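Local coordinates for protein erythrocyte binding antigen 140 (Plasmodium falciparum, PDB 4GF2) that probably binds a sialylated host receptor, glycophorin C, on the erythrocyte surface during invasion by the malaria parasite, at residues F48-F59 with V115-Y126. The protein carries 3 engineered substitutions. Numbering follows the deposited sequence.
Sequences FLNSRLETMEKF and VKGYINKKFSDY
In the first Duffy-binding-like domain, two tyrosines of helix 110-127, Tyr-118 and Tyr-126, grip the backbone of the loop that joins helix 46-49 to helix 56-78. Tyr-118 OH donates to Ser-51 O (3.0 Å), approaching one of its lone pairs in the plane of the carbonyl. Two turns on, Tyr-126 OH donates to Leu-53 O at 2.6 Å, coming from above that carbonyl's plane. Between them Leu-53, in a left-handed backbone conformation, places CD1 3.4 Å from Tyr-118 CE2 and against the CG of Lys-122. Two successive bends (chi2 -48°, chi3 -56°) bring Lys-122 CE beside the carbonyl oxygens of Arg-52 and Leu-53, while its NZ joins Lys-121 NZ in a salt-bridge network on Asp-125 OD2. Met-56 CG sits over one face of the Tyr-126 ring, and its SD lies 4.6 Å from the centroid of the same ring, a Met-aromatic contact. Deeper in, the edge of Phe-123 meets the face of Phe-59 in a T-shaped stack, centroids 5.0 Å apart and planes at 86°; Trp-142 and Phe-63 extend this aromatic cluster. Ile-119 CD1 stands 4.1 Å from the centroid of the Phe-48 ring, almost on its normal, a CH-pi contact. Val-115 splits its methyls, CG1 on Phe-48 and CG2 on Leu-49. The Ser-51 ST turn and Thr-55 N-cap shape the interhelix connection, which packs on helix 110-127 in the largely helical Duffy-binding-like fold.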
ATOM      1  N   PHE A  48     -28.211 -26.643 -29.449  1.00 57.67           N
ATOM      2  CA  PHE A  48     -27.576 -27.270 -30.603  1.00 61.04           C
ATOM      3  C   PHE A  48     -27.137 -28.701 -30.281  1.00 67.32           C
ATOM      4  O   PHE A  48     -27.177 -29.578 -31.143  1.00 72.94           O
ATOM      5  CB  PHE A  48     -26.366 -26.456 -31.060  1.00 58.18           C
ATOM      6  CG  PHE A  48     -26.722 -25.204 -31.802  1.00 54.87           C
ATOM      7  CD1 PHE A  48     -27.341 -25.271 -33.041  1.00 56.30           C
ATOM      8  CD2 PHE A  48     -26.427 -23.958 -31.273  1.00 50.85           C
ATOM      9  CE1 PHE A  48     -27.669 -24.121 -33.734  1.00 54.14           C
ATOM     10  CE2 PHE A  48     -26.751 -22.805 -31.961  1.00 48.42           C
ATOM     11  CZ  PHE A  48     -27.372 -22.886 -33.195  1.00 50.10           C
ATOM     12  N   LEU A  49     -26.721 -28.929 -29.040  1.00 66.45           N
ATOM     13  CA  LEU A  49     -26.212 -30.235 -28.628  1.00 69.73           C
ATOM     14  C   LEU A  49     -27.322 -31.222 -28.289  1.00 72.27           C
ATOM     15  O   LEU A  49     -27.076 -32.420 -28.171  1.00 77.01           O
ATOM     16  CB  LEU A  49     -25.282 -30.081 -27.426  1.00 69.45           C
ATOM     17  CG  LEU A  49     -24.003 -29.290 -27.696  1.00 67.68           C
ATOM     18  CD1 LEU A  49     -23.325 -28.905 -26.391  1.00 68.62           C
ATOM     19  CD2 LEU A  49     -23.057 -30.096 -28.573  1.00 69.13           C
ATOM     20  N   ASN A  50     -28.543 -30.724 -28.128  1.00 69.37           N
ATOM     21  CA  ASN A  50     -29.672 -31.587 -27.802  1.00 71.78           C
ATOM     22  C   ASN A  50     -30.441 -32.035 -29.039  1.00 72.12           C
ATOM     23  O   ASN A  50     -31.473 -32.696 -28.930  1.00 75.01           O
ATOM     24  CB  ASN A  50     -30.620 -30.873 -26.841  1.00 71.03           C
ATOM     25  CG  ASN A  50     -29.961 -30.537 -25.521  1.00 69.97           C
ATOM     26  OD1 ASN A  50     -29.101 -31.271 -25.037  1.00 71.48           O
ATOM     27  ND2 ASN A  50     -30.359 -29.417 -24.933  1.00 66.95           N
ATOM     28  N   SER A  51     -29.938 -31.674 -30.214  1.00 69.77           N
ATOM     29  CA  SER A  51     -30.595 -32.039 -31.462  1.00 73.30           C
ATOM     30  C   SER A  51     -29.642 -32.793 -32.380  1.00 76.98           C
ATOM     31  O   SER A  51     -28.438 -32.537 -32.391  1.00 74.94           O
ATOM     32  CB  SER A  51     -31.121 -30.788 -32.170  1.00 71.57           C
ATOM     33  OG  SER A  51     -31.687 -31.114 -33.429  1.00 75.93           O
ATOM     34  N   ARG A  52     -30.187 -33.730 -33.146  1.00 83.68           N
ATOM     35  CA  ARG A  52     -29.397 -34.460 -34.127  1.00 89.70           C
ATOM     36  C   ARG A  52     -29.107 -33.586 -35.346  1.00 84.87           C
ATOM     37  O   ARG A  52     -28.274 -33.936 -36.183  1.00 84.81           O
ATOM     38  CB  ARG A  52     -30.132 -35.728 -34.558  1.00102.25           C
ATOM     39  CG  ARG A  52     -30.405 -36.698 -33.421  1.00111.95           C
ATOM     40  CD  ARG A  52     -31.270 -37.864 -33.878  1.00125.52           C
ATOM     41  NE  ARG A  52     -31.557 -38.793 -32.787  1.00135.41           N
ATOM     42  CZ  ARG A  52     -32.495 -38.605 -31.863  1.00139.84           C
ATOM     43  NH1 ARG A  52     -33.252 -37.513 -31.880  1.00138.47           N
ATOM     44  NH2 ARG A  52     -32.677 -39.510 -30.912  1.00144.53           N
ATOM     45  N   LEU A  53     -29.791 -32.448 -35.437  1.00 81.17           N
ATOM     46  CA  LEU A  53     -29.616 -31.533 -36.560  1.00 79.04           C
ATOM     47  C   LEU A  53     -29.713 -32.307 -37.870  1.00 85.26           C
ATOM     48  O   LEU A  53     -28.876 -32.165 -38.763  1.00 83.27           O
ATOM     49  CB  LEU A  53     -28.271 -30.813 -36.449  1.00 74.63           C
ATOM     50  CG  LEU A  53     -28.060 -30.038 -35.145  1.00 70.65           C
ATOM     51  CD1 LEU A  53     -26.680 -29.408 -35.104  1.00 66.52           C
ATOM     52  CD2 LEU A  53     -29.133 -28.974 -34.974  1.00 70.00           C
ATOM     53  N   GLU A  54     -30.758 -33.124 -37.972  1.00 76.80           N
ATOM     54  CA  GLU A  54     -30.915 -34.069 -39.073  1.00 85.09           C
ATOM     55  C   GLU A  54     -30.883 -33.371 -40.425  1.00 82.61           C
ATOM     56  O   GLU A  54     -30.264 -33.859 -41.370  1.00 85.48           O
ATOM     57  CB  GLU A  54     -32.229 -34.848 -38.939  1.00 91.79           C
ATOM     58  CG  GLU A  54     -32.523 -35.370 -37.537  1.00 94.88           C
ATOM     59  CD  GLU A  54     -33.290 -34.373 -36.689  1.00 93.20           C
ATOM     60  OE1 GLU A  54     -33.874 -33.433 -37.264  1.00 89.69           O
ATOM     61  OE2 GLU A  54     -33.303 -34.521 -35.450  1.00 94.95           O
ATOM     62  N   THR A  55     -31.559 -32.231 -40.513  1.00 75.71           N
ATOM     63  CA  THR A  55     -31.670 -31.503 -41.768  1.00 71.30           C
ATOM     64  C   THR A  55     -31.315 -30.036 -41.572  1.00 64.16           C
ATOM     65  O   THR A  55     -31.115 -29.577 -40.445  1.00 60.99           O
ATOM     66  CB  THR A  55     -33.097 -31.584 -42.323  1.00 69.82           C
ATOM     67  OG1 THR A  55     -33.991 -30.897 -41.440  1.00 66.86           O
ATOM     68  CG2 THR A  55     -33.537 -33.038 -42.462  1.00 73.26           C
ATOM     69  N   MET A  56     -31.241 -29.301 -42.675  1.00 62.22           N
ATOM     70  CA  MET A  56     -30.941 -27.878 -42.614  1.00 60.19           C
ATOM     71  C   MET A  56     -32.119 -27.122 -42.015  1.00 62.02           C
ATOM     72  O   MET A  56     -31.935 -26.123 -41.317  1.00 60.13           O
ATOM     73  CB  MET A  56     -30.626 -27.333 -44.004  1.00 57.78           C
ATOM     74  CG  MET A  56     -29.400 -27.956 -44.653  1.00 60.37           C
ATOM     75  SD  MET A  56     -28.245 -26.724 -45.280  1.00 84.09           S
ATOM     76  CE  MET A  56     -27.834 -27.437 -46.861  1.00136.54           C
ATOM     77  N   GLU A  57     -33.329 -27.596 -42.295  1.00 67.20           N
ATOM     78  CA  GLU A  57     -34.521 -27.001 -41.708  1.00 69.89           C
ATOM     79  C   GLU A  57     -34.406 -27.077 -40.192  1.00 66.15           C
ATOM     80  O   GLU A  57     -34.686 -26.108 -39.489  1.00 62.73           O
ATOM     81  CB  GLU A  57     -35.787 -27.723 -42.179  1.00 81.36           C
ATOM     82  CG  GLU A  57     -36.020 -27.659 -43.682  1.00 93.69           C
ATOM     83  CD  GLU A  57     -37.382 -28.197 -44.088  1.00108.07           C
ATOM     84  OE1 GLU A  57     -38.322 -28.118 -43.268  1.00112.48           O
ATOM     85  OE2 GLU A  57     -37.512 -28.700 -45.226  1.00115.14           O
ATOM     86  N   LYS A  58     -33.977 -28.232 -39.695  1.00 68.09           N
ATOM     87  CA  LYS A  58     -33.833 -28.430 -38.262  1.00 67.59           C
ATOM     88  C   LYS A  58     -32.777 -27.485 -37.704  1.00 63.00           C
ATOM     89  O   LYS A  58     -33.004 -26.815 -36.696  1.00 59.68           O
ATOM     90  CB  LYS A  58     -33.456 -29.879 -37.956  1.00 73.58           C
ATOM     91  CG  LYS A  58     -33.627 -30.265 -36.495  1.00 78.27           C
ATOM     92  CD  LYS A  58     -35.076 -30.126 -36.054  1.00 85.45           C
ATOM     93  CE  LYS A  58     -35.285 -30.647 -34.645  1.00 92.75           C
ATOM     94  NZ  LYS A  58     -36.693 -30.463 -34.200  1.00 97.80           N
ATOM     95  N   PHE A  59     -31.625 -27.427 -38.364  1.00 62.97           N
ATOM     96  CA  PHE A  59     -30.551 -26.541 -37.931  1.00 58.73           C
ATOM     97  C   PHE A  59     -31.049 -25.105 -37.815  1.00 51.04           C
ATOM     98  O   PHE A  59     -30.700 -24.393 -36.876  1.00 46.36           O
ATOM     99  CB  PHE A  59     -29.365 -26.598 -38.893  1.00 62.15           C
ATOM    100  CG  PHE A  59     -28.314 -25.565 -38.608  1.00 61.14           C
ATOM    101  CD1 PHE A  59     -27.378 -25.769 -37.608  1.00 58.25           C
ATOM    102  CD2 PHE A  59     -28.273 -24.381 -39.326  1.00 63.55           C
ATOM    103  CE1 PHE A  59     -26.416 -24.814 -37.332  1.00 57.23           C
ATOM    104  CE2 PHE A  59     -27.312 -23.422 -39.057  1.00 62.53           C
ATOM    105  CZ  PHE A  59     -26.380 -23.641 -38.056  1.00 59.35           C
ATOM    106  N   VAL A 115     -19.858 -27.054 -29.533  1.00 59.00           N
ATOM    107  CA  VAL A 115     -20.930 -26.720 -30.469  1.00 58.83           C
ATOM    108  C   VAL A 115     -20.377 -26.323 -31.835  1.00 60.01           C
ATOM    109  O   VAL A 115     -20.901 -26.736 -32.871  1.00 62.11           O
ATOM    110  CB  VAL A 115     -21.801 -25.564 -29.943  1.00 56.38           C
ATOM    111  CG1 VAL A 115     -22.831 -25.157 -30.985  1.00 55.22           C
ATOM    112  CG2 VAL A 115     -22.483 -25.963 -28.651  1.00 56.25           C
ATOM    113  N   LYS A 116     -19.327 -25.509 -31.831  1.00 60.30           N
ATOM    114  CA  LYS A 116     -18.671 -25.096 -33.065  1.00 62.20           C
ATOM    115  C   LYS A 116     -18.254 -26.311 -33.902  1.00 63.56           C
ATOM    116  O   LYS A 116     -18.587 -26.407 -35.085  1.00 66.02           O
ATOM    117  CB  LYS A 116     -17.447 -24.236 -32.742  1.00 67.52           C
ATOM    118  CG  LYS A 116     -16.567 -23.929 -33.941  1.00 74.98           C
ATOM    119  CD  LYS A 116     -15.112 -23.757 -33.530  1.00 82.69           C
ATOM    120  CE  LYS A 116     -14.183 -23.827 -34.734  1.00 88.18           C
ATOM    121  NZ  LYS A 116     -12.754 -23.689 -34.345  1.00 91.56           N
ATOM    122  N   GLY A 117     -17.521 -27.233 -33.286  1.00 62.77           N
ATOM    123  CA  GLY A 117     -17.072 -28.434 -33.969  1.00 63.75           C
ATOM    124  C   GLY A 117     -18.223 -29.283 -34.479  1.00 63.14           C
ATOM    125  O   GLY A 117     -18.150 -29.868 -35.560  1.00 66.52           O
ATOM    126  N   TYR A 118     -19.287 -29.354 -33.691  1.00 61.04           N
ATOM    127  CA  TYR A 118     -20.472 -30.112 -34.069  1.00 62.99           C
ATOM    128  C   TYR A 118     -21.169 -29.469 -35.266  1.00 62.64           C
ATOM    129  O   TYR A 118     -21.541 -30.154 -36.220  1.00 66.69           O
ATOM    130  CB  TYR A 118     -21.433 -30.193 -32.882  1.00 61.48           C
ATOM    131  CG  TYR A 118     -22.629 -31.087 -33.110  1.00 62.22           C
ATOM    132  CD1 TYR A 118     -22.473 -32.382 -33.591  1.00 66.47           C
ATOM    133  CD2 TYR A 118     -23.913 -30.645 -32.825  1.00 59.17           C
ATOM    134  CE1 TYR A 118     -23.567 -33.206 -33.794  1.00 68.54           C
ATOM    135  CE2 TYR A 118     -25.011 -31.459 -33.025  1.00 60.98           C
ATOM    136  CZ  TYR A 118     -24.833 -32.738 -33.508  1.00 66.66           C
ATOM    137  OH  TYR A 118     -25.926 -33.549 -33.703  1.00 70.59           O
ATOM    138  N   ILE A 119     -21.346 -28.153 -35.212  1.00 58.06           N
ATOM    139  CA  ILE A 119     -21.985 -27.429 -36.305  1.00 55.47           C
ATOM    140  C   ILE A 119     -21.195 -27.618 -37.597  1.00 58.16           C
ATOM    141  O   ILE A 119     -21.778 -27.807 -38.663  1.00 59.85           O
ATOM    142  CB  ILE A 119     -22.140 -25.928 -35.979  1.00 51.36           C
ATOM    143  CG1 ILE A 119     -23.261 -25.732 -34.954  1.00 51.59           C
ATOM    144  CG2 ILE A 119     -22.448 -25.132 -37.233  1.00 48.29           C
ATOM    145  CD1 ILE A 119     -23.397 -24.306 -34.431  1.00 49.95           C
ATOM    146  N   ASN A 120     -19.868 -27.585 -37.499  1.00 59.75           N
ATOM    147  CA  ASN A 120     -19.021 -27.816 -38.667  1.00 63.24           C
ATOM    148  C   ASN A 120     -19.193 -29.222 -39.228  1.00 67.32           C
ATOM    149  O   ASN A 120     -19.205 -29.421 -40.443  1.00 69.03           O
ATOM    150  CB  ASN A 120     -17.551 -27.574 -38.330  1.00 65.71           C
ATOM    151  CG  ASN A 120     -17.221 -26.103 -38.201  1.00 63.84           C
ATOM    152  OD1 ASN A 120     -17.955 -25.247 -38.695  1.00 62.50           O
ATOM    153  ND2 ASN A 120     -16.113 -25.800 -37.540  1.00 64.32           N
ATOM    154  N   LYS A 121     -19.322 -30.197 -38.336  1.00 69.72           N
ATOM    155  CA  LYS A 121     -19.477 -31.582 -38.752  1.00 74.11           C
ATOM    156  C   LYS A 121     -20.805 -31.762 -39.479  1.00 72.27           C
ATOM    157  O   LYS A 121     -20.886 -32.481 -40.471  1.00 73.03           O
ATOM    158  CB  LYS A 121     -19.385 -32.516 -37.540  1.00 77.74           C
ATOM    159  CG  LYS A 121     -19.434 -33.995 -37.883  1.00 84.33           C
ATOM    160  CD  LYS A 121     -20.846 -34.547 -37.799  1.00 84.87           C
ATOM    161  CE  LYS A 121     -20.914 -35.983 -38.297  1.00 90.25           C
ATOM    162  NZ  LYS A 121     -22.270 -36.566 -38.111  1.00 90.17           N
ATOM    163  N   LYS A 122     -21.845 -31.099 -38.990  1.00 70.97           N
ATOM    164  CA  LYS A 122     -23.159 -31.212 -39.608  1.00 72.89           C
ATOM    165  C   LYS A 122     -23.169 -30.543 -40.976  1.00 72.08           C
ATOM    166  O   LYS A 122     -23.794 -31.038 -41.913  1.00 75.10           O
ATOM    167  CB  LYS A 122     -24.235 -30.598 -38.714  1.00 72.32           C
ATOM    168  CG  LYS A 122     -24.437 -31.333 -37.399  1.00 76.24           C
ATOM    169  CD  LYS A 122     -24.562 -32.840 -37.599  1.00 84.90           C
ATOM    170  CE  LYS A 122     -25.677 -33.191 -38.571  1.00 90.46           C
ATOM    171  NZ  LYS A 122     -25.831 -34.664 -38.738  1.00 97.85           N
ATOM    172  N   PHE A 123     -22.475 -29.417 -41.094  1.00 68.21           N
ATOM    173  CA  PHE A 123     -22.395 -28.729 -42.373  1.00 66.06           C
ATOM    174  C   PHE A 123     -21.513 -29.506 -43.348  1.00 69.91           C
ATOM    175  O   PHE A 123     -21.667 -29.381 -44.560  1.00 70.24           O
ATOM    176  CB  PHE A 123     -21.912 -27.288 -42.194  1.00 62.40           C
ATOM    177  CG  PHE A 123     -23.033 -26.290 -42.085  1.00 59.51           C
ATOM    178  CD1 PHE A 123     -23.698 -26.098 -40.883  1.00 55.05           C
ATOM    179  CD2 PHE A 123     -23.428 -25.550 -43.187  1.00 58.55           C
ATOM    180  CE1 PHE A 123     -24.734 -25.183 -40.783  1.00 51.41           C
ATOM    181  CE2 PHE A 123     -24.462 -24.632 -43.096  1.00 56.43           C
ATOM    182  CZ  PHE A 123     -25.118 -24.448 -41.892  1.00 51.60           C
ATOM    183  N   SER A 124     -20.599 -30.316 -42.819  1.00 73.01           N
ATOM    184  CA  SER A 124     -19.862 -31.269 -43.648  1.00 78.22           C
ATOM    185  C   SER A 124     -20.833 -32.258 -44.270  1.00 78.78           C
ATOM    186  O   SER A 124     -20.728 -32.589 -45.448  1.00 79.57           O
ATOM    187  CB  SER A 124     -18.821 -32.031 -42.827  1.00 84.24           C
ATOM    188  OG  SER A 124     -17.594 -31.328 -42.776  1.00 85.98           O
ATOM    189  N   ASP A 125     -21.777 -32.734 -43.464  1.00 76.43           N
ATOM    190  CA  ASP A 125     -22.786 -33.669 -43.939  1.00 79.85           C
ATOM    191  C   ASP A 125     -23.739 -32.993 -44.922  1.00 79.03           C
ATOM    192  O   ASP A 125     -24.057 -33.550 -45.974  1.00 81.84           O
ATOM    193  CB  ASP A 125     -23.572 -34.247 -42.759  1.00 80.54           C
ATOM    194  CG  ASP A 125     -22.685 -34.975 -41.765  1.00 83.52           C
ATOM    195  OD1 ASP A 125     -21.589 -35.429 -42.162  1.00 85.12           O
ATOM    196  OD2 ASP A 125     -23.086 -35.094 -40.587  1.00 84.91           O
ATOM    197  N   TYR A 126     -24.184 -31.786 -44.581  1.00 76.15           N
ATOM    198  CA  TYR A 126     -25.145 -31.064 -45.403  1.00 75.27           C
ATOM    199  C   TYR A 126     -24.620 -30.860 -46.824  1.00 75.94           C
ATOM    200  O   TYR A 126     -25.333 -31.100 -47.798  1.00 78.17           O
ATOM    201  CB  TYR A 126     -25.464 -29.701 -44.779  1.00 71.71           C
ATOM    202  CG  TYR A 126     -26.128 -29.758 -43.418  1.00 69.85           C
ATOM    203  CD1 TYR A 126     -26.840 -30.880 -43.006  1.00 71.11           C
ATOM    204  CD2 TYR A 126     -26.041 -28.683 -42.544  1.00 68.44           C
ATOM    205  CE1 TYR A 126     -27.444 -30.924 -41.759  1.00 70.48           C
ATOM    206  CE2 TYR A 126     -26.638 -28.718 -41.300  1.00 67.43           C
ATOM    207  CZ  TYR A 126     -27.338 -29.838 -40.911  1.00 68.62           C
ATOM    208  OH  TYR A 126     -27.933 -29.869 -39.669  1.00 68.69           O
TER